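Local coordinates for 401aa long hypothetical glucose-1-phosphate thymidylyltransferase (Sulfolobus tokodaii, PDB 2GGO), which makes UDP-N-acetylglucosamine and UDP-N-acetylgalactosamine as a bifunctional enzyme, pairing a nucleotidyl transferase with a hexapeptide-repeat acyltransferase section, at residues K2-A8 and D48-S54; E15-T20 and K376-Y380; Y170-I174 and L184-L190; E252-Y258 and E270-Y276. All coordinates share one frame; numbering follows the deposited sequence.

Interaction 1: K2-A8 and D48-S54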
loop_
_atom_site.group_PDB
_atom_site.type_symbol
_atom_site.label_atom_id
_atom_site.label_comp_id
_atom_site.label_asym_id
_atom_site.label_seq_id
_atom_site.Cartn_x
_atom_site.Cartn_y
_atom_site.Cartn_z
ATOM N N LYS A 2 12.138 15.608 -14.895
ATOM C CA LYS A 2 11.034 14.692 -15.182
ATOM C C LYS A 2 11.012 13.626 -14.106
ATOM O O LYS A 2 12.065 13.242 -13.587
ATOM C CB LYS A 2 11.218 14.032 -16.536
ATOM C CG LYS A 2 10.396 14.626 -17.630
ATOM C CD LYS A 2 10.786 13.981 -18.974
ATOM C CE LYS A 2 9.570 13.634 -19.843
ATOM N NZ LYS A 2 9.115 14.760 -20.734
ATOM N N ALA A 3 9.802 13.174 -13.760
ATOM C CA ALA A 3 9.626 12.094 -12.795
ATOM C C ALA A 3 8.952 10.921 -13.498
ATOM O O ALA A 3 8.097 11.115 -14.357
ATOM C CB ALA A 3 8.804 12.565 -11.624
ATOM N N PHE A 4 9.378 9.704 -13.163
ATOM C CA PHE A 4 8.728 8.478 -13.636
ATOM C C PHE A 4 8.362 7.679 -12.433
ATOM O O PHE A 4 9.226 7.380 -11.608
ATOM C CB PHE A 4 9.632 7.655 -14.564
ATOM C CG PHE A 4 9.907 8.338 -15.890
ATOM C CD1 PHE A 4 9.180 8.000 -17.038
ATOM C CD2 PHE A 4 10.872 9.350 -15.981
ATOM C CE1 PHE A 4 9.422 8.655 -18.270
ATOM C CE2 PHE A 4 11.111 10.029 -17.201
ATOM C CZ PHE A 4 10.390 9.682 -18.347
ATOM N N ILE A 5 7.071 7.369 -12.315
ATOM C CA ILE A 5 6.560 6.449 -11.274
ATOM C C ILE A 5 6.373 5.074 -11.895
ATOM O O ILE A 5 5.650 4.939 -12.869
ATOM C CB ILE A 5 5.247 6.942 -10.659
ATOM C CG1 ILE A 5 5.461 8.318 -10.044
ATOM C CG2 ILE A 5 4.747 5.947 -9.550
ATOM C CD1 ILE A 5 4.186 9.117 -9.872
ATOM N N LEU A 6 7.075 4.077 -11.368
ATOM C CA LEU A 6 6.992 2.728 -11.889
ATOM C C LEU A 6 5.878 2.000 -11.111
ATOM O O LEU A 6 6.034 1.650 -9.927
ATOM C CB LEU A 6 8.344 2.028 -11.780
ATOM C CG LEU A 6 9.576 2.782 -12.324
ATOM C CD1 LEU A 6 10.874 1.987 -12.203
ATOM C CD2 LEU A 6 9.343 3.181 -13.709
ATOM N N ALA A 7 4.746 1.843 -11.801
ATOM C CA ALA A 7 3.505 1.288 -11.260
ATOM C C ALA A 7 2.990 0.142 -12.139
ATOM O O ALA A 7 1.788 0.035 -12.393
ATOM C CB ALA A 7 2.467 2.376 -11.165
ATOM N N ALA A 8 3.900 -0.709 -12.591
ATOM C CA ALA A 8 3.556 -1.717 -13.624
ATOM C C ALA A 8 3.396 -3.191 -13.218
ATOM O O ALA A 8 2.866 -3.966 -14.028
ATOM C CB ALA A 8 4.494 -1.615 -14.803
ATOM N N ASP A 48 6.261 17.408 -14.601
ATOM C CA ASP A 48 6.254 16.491 -15.710
ATOM C C ASP A 48 6.385 15.076 -15.197
ATOM O O ASP A 48 7.510 14.517 -15.114
ATOM C CB ASP A 48 7.377 16.813 -16.673
ATOM C CG ASP A 48 7.254 16.048 -17.953
ATOM O OD1 ASP A 48 6.394 15.141 -18.038
ATOM O OD2 ASP A 48 8.024 16.350 -18.877
ATOM N N ILE A 49 5.227 14.514 -14.851
ATOM C CA ILE A 49 5.189 13.203 -14.195
ATOM C C ILE A 49 4.593 12.198 -15.143
ATOM O O ILE A 49 3.576 12.455 -15.732
ATOM C CB ILE A 49 4.419 13.235 -12.842
ATOM C CG1 ILE A 49 4.947 14.382 -11.966
ATOM C CG2 ILE A 49 4.503 11.853 -12.174
ATOM C CD1 ILE A 49 3.995 14.901 -10.833
ATOM N N THR A 50 5.254 11.062 -15.266
ATOM C CA THR A 50 4.814 9.980 -16.102
ATOM C C THR A 50 4.683 8.707 -15.261
ATOM O O THR A 50 5.613 8.341 -14.510
ATOM C CB THR A 50 5.840 9.703 -17.196
ATOM O OG1 THR A 50 6.010 10.883 -17.971
ATOM C CG2 THR A 50 5.369 8.571 -18.117
ATOM N N VAL A 51 3.560 8.008 -15.412
ATOM C CA VAL A 51 3.434 6.664 -14.826
ATOM C C VAL A 51 3.635 5.549 -15.859
ATOM O O VAL A 51 2.946 5.496 -16.859
ATOM C CB VAL A 51 2.075 6.472 -14.116
ATOM C CG1 VAL A 51 2.161 5.319 -13.140
ATOM C CG2 VAL A 51 1.698 7.725 -13.404
ATOM N N ILE A 52 4.579 4.660 -15.618
ATOM C CA ILE A 52 4.665 3.442 -16.422
ATOM C C ILE A 52 3.751 2.386 -15.780
ATOM O O ILE A 52 3.855 2.075 -14.597
ATOM C CB ILE A 52 6.105 2.957 -16.556
ATOM C CG1 ILE A 52 6.908 4.045 -17.295
ATOM C CG2 ILE A 52 6.170 1.618 -17.321
ATOM C CD1 ILE A 52 8.275 4.331 -16.704
ATOM N N VAL A 53 2.818 1.901 -16.576
ATOM C CA VAL A 53 1.777 1.011 -16.116
ATOM C C VAL A 53 1.728 -0.226 -17.028
ATOM O O VAL A 53 2.463 -0.313 -18.018
ATOM C CB VAL A 53 0.405 1.741 -16.066
ATOM C CG1 VAL A 53 0.531 3.020 -15.305
ATOM C CG2 VAL A 53 -0.165 2.030 -17.464
ATOM N N SER A 54 0.893 -1.203 -16.686
ATOM C CA SER A 54 0.664 -2.308 -17.593
ATOM C C SER A 54 -0.505 -1.940 -18.500
ATOM O O SER A 54 -1.335 -1.096 -18.139
ATOM C CB SER A 54 0.395 -3.582 -16.798
ATOM O OG SER A 54 -0.812 -3.453 -16.061
HETATM O O HOH W 1 8.085 12.314 -17.088
HETATM O O HOH W 2 -0.059 -1.178 -13.756
#
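Lys2 folds back over Asp48 where the two parallel strands 2-6 and 48-53 begin. Bends at chi3 and chi4 (88°) curl the lysine round the carboxylate, and NZ meets Asp48 OD2 at 2.7 Å on its syn side, 26° out of the carboxylate plane. Trimming Lys2 to an alanine is likely to rob Asp48 OD2 of its cationic mate. Beyond the salt bridge the backbones alternate as donor and acceptor. Ala3 N bonds Asp48 O at 3.0 Å, Thr50 N returns to Ala3 O, Ile5 N reaches Thr50 O at 2.8 Å, Ile52 N bonds Ile5 O, and Ala7 N closes the series on Ile52 O at 2.9 Å. Lys2, Phe4 and Leu6 turn their backbone groups to the other neighbour, strand 92-97 and Gly98 just after it. One water is bonded to Thr50 OG1 (2.7 Å) and lies beside Ala3 O. Past the last direct bond a second water, donating to Ala7 O at 2.6 Å and accepting from Ser54 N, spans the parting chains; Ser54 OG pairs with Lys56. On the Phe4 face, Ile52 CD1 touches the ring at CD1 and presses tightly on Leu6 CD2 at 3.4 Å. Helix 33-43 covers Ala3, Ile5 and Ile49 on the other face, completing a beta-alpha-beta crossover of the nucleotidyl transferase domain. Direct bonds thus pin the buried strands together, while water joins the chains at Ala7 O and Ser54 N, next to Ala8, a probable nucleoside triphosphate-binding residue.

Interaction 2: E15-T20 and K376-Y380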
loop_
_atom_site.group_PDB
_atom_site.type_symbol
_atom_site.label_atom_id
_atom_site.label_comp_id
_atom_site.label_asym_id
_atom_site.label_seq_id
_atom_site.Cartn_x
_atom_site.Cartn_y
_atom_site.Cartn_z
ATOM N N GLU A 15 -2.951 -8.914 -3.534
ATOM C CA GLU A 15 -4.268 -9.549 -3.593
ATOM C C GLU A 15 -4.857 -9.818 -2.196
ATOM O O GLU A 15 -4.140 -10.051 -1.244
ATOM C CB GLU A 15 -4.157 -10.824 -4.362
ATOM C CG GLU A 15 -3.779 -10.469 -5.789
ATOM C CD GLU A 15 -3.595 -11.688 -6.649
ATOM O OE1 GLU A 15 -3.870 -12.794 -6.167
ATOM O OE2 GLU A 15 -3.187 -11.531 -7.817
ATOM N N PRO A 16 -6.183 -9.786 -2.066
ATOM C CA PRO A 16 -7.184 -9.518 -3.037
ATOM C C PRO A 16 -7.457 -8.051 -3.292
ATOM O O PRO A 16 -8.311 -7.750 -4.089
ATOM C CB PRO A 16 -8.435 -10.183 -2.410
ATOM C CG PRO A 16 -8.230 -10.047 -0.973
ATOM C CD PRO A 16 -6.760 -10.075 -0.739
ATOM N N ILE A 17 -6.790 -7.130 -2.600
ATOM C CA ILE A 17 -7.071 -5.716 -2.830
ATOM C C ILE A 17 -6.843 -5.361 -4.304
ATOM O O ILE A 17 -7.578 -4.527 -4.852
ATOM C CB ILE A 17 -6.227 -4.793 -1.942
ATOM C CG1 ILE A 17 -6.641 -4.861 -0.468
ATOM C CG2 ILE A 17 -6.315 -3.312 -2.484
ATOM C CD1 ILE A 17 -7.002 -6.288 0.071
ATOM N N THR A 18 -5.861 -6.016 -4.942
ATOM C CA THR A 18 -5.501 -5.707 -6.345
ATOM C C THR A 18 -6.330 -6.439 -7.395
ATOM O O THR A 18 -6.073 -6.321 -8.599
ATOM C CB THR A 18 -3.995 -5.955 -6.651
ATOM O OG1 THR A 18 -3.640 -7.257 -6.191
ATOM C CG2 THR A 18 -3.156 -4.937 -5.959
ATOM N N HIS A 19 -7.347 -7.182 -6.970
ATOM C CA HIS A 19 -8.234 -7.762 -7.919
ATOM C C HIS A 19 -9.055 -6.719 -8.634
ATOM O O HIS A 19 -9.530 -6.963 -9.740
ATOM C CB HIS A 19 -9.184 -8.712 -7.198
ATOM C CG HIS A 19 -8.559 -9.991 -6.797
ATOM N ND1 HIS A 19 -9.186 -10.867 -5.942
ATOM C CD2 HIS A 19 -7.396 -10.584 -7.160
ATOM C CE1 HIS A 19 -8.442 -11.954 -5.810
ATOM N NE2 HIS A 19 -7.341 -11.794 -6.512
ATOM N N THR A 20 -9.279 -5.569 -8.001
ATOM C CA THR A 20 -10.136 -4.580 -8.598
ATOM C C THR A 20 -9.487 -3.189 -8.805
ATOM O O THR A 20 -10.100 -2.305 -9.410
ATOM C CB THR A 20 -11.376 -4.373 -7.771
ATOM O OG1 THR A 20 -10.947 -3.942 -6.494
ATOM C CG2 THR A 20 -12.195 -5.706 -7.652
ATOM N N LYS A 376 -7.704 -14.826 2.881
ATOM C CA LYS A 376 -7.979 -13.848 1.827
ATOM C C LYS A 376 -9.212 -14.232 1.104
ATOM O O LYS A 376 -9.406 -15.404 0.805
ATOM C CB LYS A 376 -6.821 -13.698 0.839
ATOM C CG LYS A 376 -5.518 -13.426 1.594
ATOM C CD LYS A 376 -4.281 -13.339 0.731
ATOM C CE LYS A 376 -4.413 -14.203 -0.479
ATOM N NZ LYS A 376 -3.277 -13.852 -1.362
ATOM N N ILE A 377 -10.122 -13.278 0.941
ATOM C CA ILE A 377 -11.255 -13.511 0.078
ATOM C C ILE A 377 -11.182 -12.613 -1.146
ATOM O O ILE A 377 -11.205 -11.343 -1.043
ATOM C CB ILE A 377 -12.592 -13.281 0.885
ATOM C CG1 ILE A 377 -12.490 -14.146 2.173
ATOM C CG2 ILE A 377 -13.780 -13.562 -0.007
ATOM C CD1 ILE A 377 -13.785 -14.444 2.925
ATOM N N GLY A 378 -11.154 -13.266 -2.293
ATOM C CA GLY A 378 -11.152 -12.633 -3.639
ATOM C C GLY A 378 -12.300 -11.704 -3.912
ATOM O O GLY A 378 -13.363 -11.880 -3.377
ATOM N N ALA A 379 -12.075 -10.678 -4.717
ATOM C CA ALA A 379 -13.119 -9.738 -5.098
ATOM C C ALA A 379 -14.293 -10.508 -5.681
ATOM O O ALA A 379 -14.089 -11.541 -6.256
ATOM C CB ALA A 379 -12.558 -8.781 -6.154
ATOM N N TYR A 380 -15.511 -10.015 -5.503
ATOM C CA TYR A 380 -16.739 -10.620 -6.095
ATOM C C TYR A 380 -17.123 -11.968 -5.506
ATOM O O TYR A 380 -18.032 -12.671 -6.027
ATOM C CB TYR A 380 -16.631 -10.749 -7.645
ATOM C CG TYR A 380 -16.604 -9.393 -8.298
ATOM C CD1 TYR A 380 -17.744 -8.620 -8.345
ATOM C CD2 TYR A 380 -15.426 -8.857 -8.822
ATOM C CE1 TYR A 380 -17.756 -7.378 -8.911
ATOM C CE2 TYR A 380 -15.425 -7.549 -9.408
ATOM C CZ TYR A 380 -16.595 -6.834 -9.410
ATOM O OH TYR A 380 -16.637 -5.603 -9.971
HETATM O O HOH W 3 -1.638 -11.638 -1.006
HETATM O O HOH W 4 -4.527 -14.024 -3.981
#
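Lys376 reaches past Pro16 to the backbone of Glu15, its CB lying 4.0 Å from Pro16 CD. Its ammonium does not touch the glutamate directly: NZ donates to two waters, one of which passes a bond to Glu15 O while the other donates to Glu15 OE1 at 2.6 Å. Asn342 O takes a further bond from NZ. At Ile377 the side chain turns away from Glu15-Thr20, and the carbonyl O faces the proline ring, 3.2 Å from Pro16 CG; a cis peptide precedes this proline. These residues belong to a coil of the left-handed parallel beta-helix built by the hexapeptide repeats, and the loop they meet comes from the nucleotidyl transferase part of the chain, so the contact joins the two halves of the enzyme. Gly378 CA lies near the plane of the His19 ring, at its edge, 3.5 Å from ND1. Next, Ala379 N donates to His19 ND1 at 3.1 Å, nearly straight (163°) and only 5° out of the ring plane. Pro16 CA sits over the centre of one face of this imidazole, and Tyr395 meets it edge-to-face. Ala379 CB touches both His19 CB and, tightly at 3.4 Å, Thr20 CG2. With chi1 at 60°, that methyl lies anti to the threonine's carbonyl carbon, while OG1 bonds Glu319. Tyr380, stacked on His362, brings its CE2 to 4.1 Å from Thr20 CG2.

Interaction 3: Y170-I174 and L184-L190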
loop_
_atom_site.group_PDB
_atom_site.type_symbol
_atom_site.label_atom_id
_atom_site.label_comp_id
_atom_site.label_asym_id
_atom_site.label_seq_id
_atom_site.Cartn_x
_atom_site.Cartn_y
_atom_site.Cartn_z
ATOM N N TYR A 170 24.122 1.154 -19.642
ATOM C CA TYR A 170 24.312 -0.049 -18.820
ATOM C C TYR A 170 23.071 -0.941 -18.775
ATOM O O TYR A 170 23.144 -2.079 -18.312
ATOM C CB TYR A 170 24.764 0.312 -17.396
ATOM C CG TYR A 170 25.960 1.225 -17.354
ATOM C CD1 TYR A 170 25.813 2.599 -17.551
ATOM C CD2 TYR A 170 27.239 0.724 -17.129
ATOM C CE1 TYR A 170 26.909 3.462 -17.531
ATOM C CE2 TYR A 170 28.352 1.579 -17.100
ATOM C CZ TYR A 170 28.174 2.949 -17.302
ATOM O OH TYR A 170 29.247 3.813 -17.281
ATOM N N LEU A 171 21.942 -0.423 -19.254
ATOM C CA LEU A 171 20.695 -1.187 -19.301
ATOM C C LEU A 171 20.740 -2.223 -20.419
ATOM O O LEU A 171 20.131 -3.298 -20.320
ATOM C CB LEU A 171 19.489 -0.261 -19.501
ATOM C CG LEU A 171 18.657 0.227 -18.306
ATOM C CD1 LEU A 171 17.739 1.382 -18.728
ATOM C CD2 LEU A 171 17.847 -0.913 -17.671
ATOM N N ASP A 172 21.456 -1.875 -21.485
ATOM C CA ASP A 172 21.664 -2.766 -22.619
ATOM C C ASP A 172 22.780 -3.749 -22.306
ATOM O O ASP A 172 22.659 -4.945 -22.578
ATOM C CB ASP A 172 22.024 -1.959 -23.870
ATOM C CG ASP A 172 20.958 -0.948 -24.239
ATOM O OD1 ASP A 172 20.541 -0.944 -25.415
ATOM O OD2 ASP A 172 20.531 -0.165 -23.360
ATOM N N LYS A 173 23.863 -3.229 -21.729
ATOM C CA LYS A 173 25.029 -4.033 -21.366
ATOM C C LYS A 173 24.678 -5.074 -20.302
ATOM O O LYS A 173 25.327 -6.117 -20.216
ATOM C CB LYS A 173 26.199 -3.147 -20.908
ATOM C CG LYS A 173 26.637 -2.085 -21.932
ATOM C CD LYS A 173 28.146 -1.829 -21.911
ATOM C CE LYS A 173 28.656 -1.317 -20.557
ATOM N NZ LYS A 173 28.325 0.119 -20.310
ATOM N N ILE A 174 23.641 -4.790 -19.512
ATOM C CA ILE A 174 23.138 -5.727 -18.499
ATOM C C ILE A 174 22.303 -6.868 -19.109
ATOM O O ILE A 174 21.281 -6.632 -19.771
ATOM C CB ILE A 174 22.421 -4.980 -17.297
ATOM C CG1 ILE A 174 23.350 -4.897 -16.069
ATOM C CG2 ILE A 174 21.051 -5.586 -16.930
ATOM C CD1 ILE A 174 23.861 -6.243 -15.514
ATOM N N LEU A 184 16.621 -2.902 -12.553
ATOM C CA LEU A 184 17.312 -1.640 -12.588
ATOM C C LEU A 184 18.640 -1.791 -11.873
ATOM O O LEU A 184 19.689 -1.585 -12.475
ATOM C CB LEU A 184 16.466 -0.521 -11.979
ATOM C CG LEU A 184 16.793 0.934 -12.344
ATOM C CD1 LEU A 184 17.406 1.096 -13.732
ATOM C CD2 LEU A 184 15.541 1.765 -12.231
ATOM N N THR A 185 18.593 -2.196 -10.609
ATOM C CA THR A 185 19.792 -2.293 -9.768
ATOM C C THR A 185 21.044 -2.876 -10.453
ATOM O O THR A 185 22.159 -2.449 -10.160
ATOM C CB THR A 185 19.506 -3.061 -8.457
ATOM O OG1 THR A 185 18.728 -4.231 -8.739
ATOM C CG2 THR A 185 18.740 -2.184 -7.490
ATOM N N ASP A 186 20.854 -3.839 -11.357
ATOM C CA ASP A 186 21.953 -4.454 -12.111
ATOM C C ASP A 186 22.728 -3.410 -12.878
ATOM O O ASP A 186 23.956 -3.345 -12.777
ATOM C CB ASP A 186 21.410 -5.476 -13.107
ATOM C CG ASP A 186 20.997 -6.780 -12.453
ATOM O OD1 ASP A 186 21.470 -7.068 -11.326
ATOM O OD2 ASP A 186 20.196 -7.516 -13.082
ATOM N N ALA A 187 21.983 -2.612 -13.645
ATOM C CA ALA A 187 22.511 -1.521 -14.463
ATOM C C ALA A 187 23.155 -0.419 -13.620
ATOM O O ALA A 187 24.175 0.151 -14.006
ATOM C CB ALA A 187 21.409 -0.948 -15.343
ATOM N N ILE A 188 22.554 -0.125 -12.471
ATOM C CA ILE A 188 23.095 0.859 -11.531
ATOM C C ILE A 188 24.420 0.367 -10.943
ATOM O O ILE A 188 25.271 1.174 -10.540
ATOM C CB ILE A 188 22.074 1.208 -10.386
ATOM C CG1 ILE A 188 20.945 2.108 -10.917
ATOM C CG2 ILE A 188 22.776 1.864 -9.188
ATOM C CD1 ILE A 188 19.805 2.340 -9.937
ATOM N N ASN A 189 24.594 -0.955 -10.909
ATOM C CA ASN A 189 25.782 -1.554 -10.307
ATOM C C ASN A 189 27.050 -1.498 -11.155
ATOM O O ASN A 189 28.144 -1.299 -10.613
ATOM C CB ASN A 189 25.489 -2.960 -9.795
ATOM C CG ASN A 189 25.270 -2.985 -8.300
ATOM O OD1 ASN A 189 24.572 -3.845 -7.778
ATOM N ND2 ASN A 189 25.869 -2.031 -7.601
ATOM N N LEU A 190 26.896 -1.649 -12.471
ATOM C CA LEU A 190 27.987 -1.402 -13.420
ATOM C C LEU A 190 28.340 0.086 -13.493
ATOM O O LEU A 190 29.515 0.452 -13.502
ATOM C CB LEU A 190 27.642 -1.894 -14.837
ATOM C CG LEU A 190 26.607 -2.967 -15.195
ATOM C CD1 LEU A 190 26.482 -2.970 -16.717
ATOM C CD2 LEU A 190 26.922 -4.374 -14.638
#
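Apolar helix-to-helix packing, without a hydrogen bond across it, joins the end of helix 166-173 to the start of helix 184-194, two neighbours in the nucleotidyl transferase domain joined by a loop of about ten residues. The backbones come closest where Tyr170 meets Ala187, and the small residue permits it: Ala187 CB lies 3.6 Å from Tyr170 O, and Ala187 O is 3.4 Å from Tyr170 CB. From there the tyrosine and Leu190 run past each other in opposite directions. Ring atom CD2 of Tyr170 touches Leu190 CB at 3.5 Å, and Leu190 CD1 lies at the ring edge, in its plane. Lys173 NZ sits above one face of the ring, offset toward its rim, and the hydroxyl bonds Asp194, one turn beyond Leu190. Were the Tyr170 ring replaced by a leucine, Asp194 would probably lose its hydroxyl partner and a gap would open beside Leu190. The far side of helix 184-194 faces the sheet: Ile188 points away, onto Tyr161 of strand 155-164, which Leu184 also touches, and Leu184 N bonds Thr80 OG1, a probable N-acetylglucosamine 1-phosphate-binding residue. Ile174, the first residue to leave the helix, crosses Asp186 at about a right angle. With chi1 at -102°, CG1 points at the opposing helix and carries CD1 to 3.5 Å from Asp186 CB and 3.7 Å from Leu190 CD2. Leu171 CG also meets the Ala187 methyl, at 4.2 Å, and Leu171 CD2 reaches Leu184 CD1 at 4.4 Å.

Interaction 4: E252-Y258 and E270-Y276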
loop_
_atom_site.group_PDB
_atom_site.type_symbol
_atom_site.label_atom_id
_atom_site.label_comp_id
_atom_site.label_asym_id
_atom_site.label_seq_id
_atom_site.Cartn_x
_atom_site.Cartn_y
_atom_site.Cartn_z
ATOM N N GLU A 252 -22.396 11.051 9.518
ATOM C CA GLU A 252 -23.473 11.118 10.498
ATOM C C GLU A 252 -23.181 10.076 11.537
ATOM O O GLU A 252 -22.968 8.909 11.183
ATOM C CB GLU A 252 -24.811 10.787 9.829
ATOM C CG GLU A 252 -26.045 11.294 10.632
ATOM C CD GLU A 252 -27.356 10.466 10.401
ATOM O OE1 GLU A 252 -27.398 9.598 9.464
ATOM O OE2 GLU A 252 -28.342 10.705 11.176
ATOM N N ILE A 253 -23.160 10.491 12.801
ATOM C CA ILE A 253 -22.914 9.603 13.939
ATOM C C ILE A 253 -24.067 9.617 14.956
ATOM O O ILE A 253 -24.369 10.627 15.561
ATOM C CB ILE A 253 -21.610 9.955 14.636
ATOM C CG1 ILE A 253 -20.488 10.173 13.581
ATOM C CG2 ILE A 253 -21.299 8.929 15.652
ATOM C CD1 ILE A 253 -19.099 10.071 14.085
ATOM N N LYS A 254 -24.698 8.461 15.116
ATOM C CA LYS A 254 -25.931 8.297 15.842
ATOM C C LYS A 254 -25.672 7.867 17.248
ATOM O O LYS A 254 -24.616 7.312 17.583
ATOM C CB LYS A 254 -26.806 7.257 15.144
ATOM C CG LYS A 254 -27.026 7.568 13.677
ATOM C CD LYS A 254 -28.103 6.699 13.086
ATOM C CE LYS A 254 -28.414 7.020 11.576
ATOM N NZ LYS A 254 -29.097 5.848 10.913
ATOM N N SER A 255 -26.652 8.160 18.079
ATOM C CA SER A 255 -26.528 8.021 19.521
ATOM C C SER A 255 -26.142 6.602 19.930
ATOM O O SER A 255 -26.418 5.637 19.211
ATOM C CB SER A 255 -27.840 8.461 20.176
ATOM O OG SER A 255 -28.248 9.718 19.621
ATOM N N GLY A 256 -25.459 6.483 21.064
ATOM C CA GLY A 256 -25.063 5.178 21.553
ATOM C C GLY A 256 -23.713 4.787 21.011
ATOM O O GLY A 256 -23.067 3.880 21.538
ATOM N N THR A 257 -23.266 5.487 19.978
ATOM C CA THR A 257 -21.951 5.229 19.421
ATOM C C THR A 257 -20.833 5.628 20.372
ATOM O O THR A 257 -20.937 6.635 21.043
ATOM C CB THR A 257 -21.771 5.903 18.096
ATOM O OG1 THR A 257 -22.752 5.409 17.198
ATOM C CG2 THR A 257 -20.404 5.630 17.539
ATOM N N TYR A 258 -19.783 4.803 20.425
ATOM C CA TYR A 258 -18.645 4.975 21.343
ATOM C C TYR A 258 -17.353 4.852 20.553
ATOM O O TYR A 258 -17.100 3.839 19.902
ATOM C CB TYR A 258 -18.646 3.895 22.411
ATOM C CG TYR A 258 -17.842 4.186 23.679
ATOM C CD1 TYR A 258 -18.447 4.773 24.793
ATOM C CD2 TYR A 258 -16.492 3.822 23.782
ATOM C CE1 TYR A 258 -17.745 4.989 25.973
ATOM C CE2 TYR A 258 -15.774 4.034 24.981
ATOM C CZ TYR A 258 -16.417 4.620 26.054
ATOM O OH TYR A 258 -15.755 4.836 27.226
ATOM N N GLU A 270 -22.012 6.652 7.674
ATOM C CA GLU A 270 -23.156 6.601 8.550
ATOM C C GLU A 270 -22.838 5.564 9.620
ATOM O O GLU A 270 -22.710 4.404 9.318
ATOM C CB GLU A 270 -24.383 6.234 7.748
ATOM C CG GLU A 270 -25.664 6.135 8.554
ATOM C CD GLU A 270 -26.905 5.927 7.659
ATOM O OE1 GLU A 270 -26.943 4.959 6.866
ATOM O OE2 GLU A 270 -27.859 6.754 7.757
ATOM N N ILE A 271 -22.666 6.027 10.855
ATOM C CA ILE A 271 -22.183 5.198 11.955
ATOM C C ILE A 271 -23.299 5.144 12.955
ATOM O O ILE A 271 -23.930 6.150 13.211
ATOM C CB ILE A 271 -20.950 5.831 12.674
ATOM C CG1 ILE A 271 -19.910 6.257 11.661
ATOM C CG2 ILE A 271 -20.296 4.798 13.652
ATOM C CD1 ILE A 271 -19.409 5.070 10.885
ATOM N N GLY A 272 -23.559 3.972 13.518
ATOM C CA GLY A 272 -24.531 3.876 14.573
ATOM C C GLY A 272 -25.930 3.453 14.143
ATOM O O GLY A 272 -26.179 3.158 12.951
ATOM N N PRO A 273 -26.833 3.360 15.102
ATOM C CA PRO A 273 -26.646 3.668 16.530
ATOM C C PRO A 273 -25.896 2.558 17.251
ATOM O O PRO A 273 -25.822 1.472 16.711
ATOM C CB PRO A 273 -28.076 3.700 17.048
ATOM C CG PRO A 273 -28.814 2.778 16.166
ATOM C CD PRO A 273 -28.194 2.870 14.822
ATOM N N ASN A 274 -25.316 2.831 18.422
ATOM C CA ASN A 274 -24.797 1.753 19.244
ATOM C C ASN A 274 -23.669 1.020 18.526
ATOM O O ASN A 274 -23.534 -0.186 18.591
ATOM C CB ASN A 274 -25.941 0.804 19.582
ATOM C CG ASN A 274 -27.028 1.467 20.461
ATOM O OD1 ASN A 274 -26.705 2.320 21.294
ATOM N ND2 ASN A 274 -28.323 1.076 20.273
ATOM N N SER A 275 -22.848 1.763 17.811
ATOM C CA SER A 275 -21.615 1.233 17.267
ATOM C C SER A 275 -20.429 1.463 18.205
ATOM O O SER A 275 -20.433 2.388 19.004
ATOM C CB SER A 275 -21.308 1.887 15.966
ATOM O OG SER A 275 -22.299 1.581 15.030
ATOM N N TYR A 276 -19.368 0.700 18.029
ATOM C CA TYR A 276 -18.175 0.879 18.859
ATOM C C TYR A 276 -16.975 0.945 17.935
ATOM O O TYR A 276 -16.620 -0.044 17.366
ATOM C CB TYR A 276 -18.010 -0.308 19.812
ATOM C CG TYR A 276 -16.876 -0.296 20.870
ATOM C CD1 TYR A 276 -16.145 0.844 21.175
ATOM C CD2 TYR A 276 -16.537 -1.474 21.542
ATOM C CE1 TYR A 276 -15.121 0.804 22.146
ATOM C CE2 TYR A 276 -15.509 -1.522 22.494
ATOM C CZ TYR A 276 -14.823 -0.370 22.789
ATOM O OH TYR A 276 -13.847 -0.385 23.735
HETATM O O HOH W 5 -28.309 3.395 11.284
#
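Successive coils of the left-handed parallel beta-helix stack here through one corner and its flanking strands, whose paired residues are eighteen apart. Ile271 N donates to Glu252 O at 2.9 Å and Lys254 N to Ile271 O; beyond the corner, Tyr258 N bonds Ser275 O. The corner itself is a type II turn from Lys254 to Thr257, whose Lys254 O is gripped by both Thr257 N and, at 2.7 Å, Thr257 OG1. Ser255 O accepts from Asn274 N, and Asn274 OD1 comes to 3.3 Å from Gly256 CA, where a side chain on the glycine would clash. Glu252 OE1 and Glu270 OE2 lie 3.3 Å apart with their carboxylate planes turned by 45°. Lys254 NZ, at the end of an extended chain, probably eases this repulsion by its salt bridge to Glu270 OE2 (3.5 Å), and a water links it to Gly272 O. Tyr258 and Tyr276 lie side by side with ring planes at 78°, CD2 of the first 3.7 Å from CE1 of the second; Tyr258 O meets the edge of the Tyr276 ring. Ile253 and Ile271 both touch Ile265 of strand 263-265, while strands 234-235 and 288-291 continue the stack on either side.

In the fold
Interactions 1 and 3 belong to the nucleotidyl transferase domain, their centres about 19 Å apart and their nearest atoms about 5 Å. They border the probable sugar phosphate site: the side chains of Leu6 and Leu184 each lie about 4 Å from that of Tyr97. Interaction 2 lies about 24 Å from interaction 1, centre to centre, and ties residues 356 positions apart, so that the sequence holding interactions 3 and 4 runs between its segments. Interaction 4 belongs to the same beta-helix that interaction 2 reaches, about 29 Å away between centres. It lies far from the annotated sites, its centre about 42 Å from that of interaction 1 and about 56 Å from that of interaction 3.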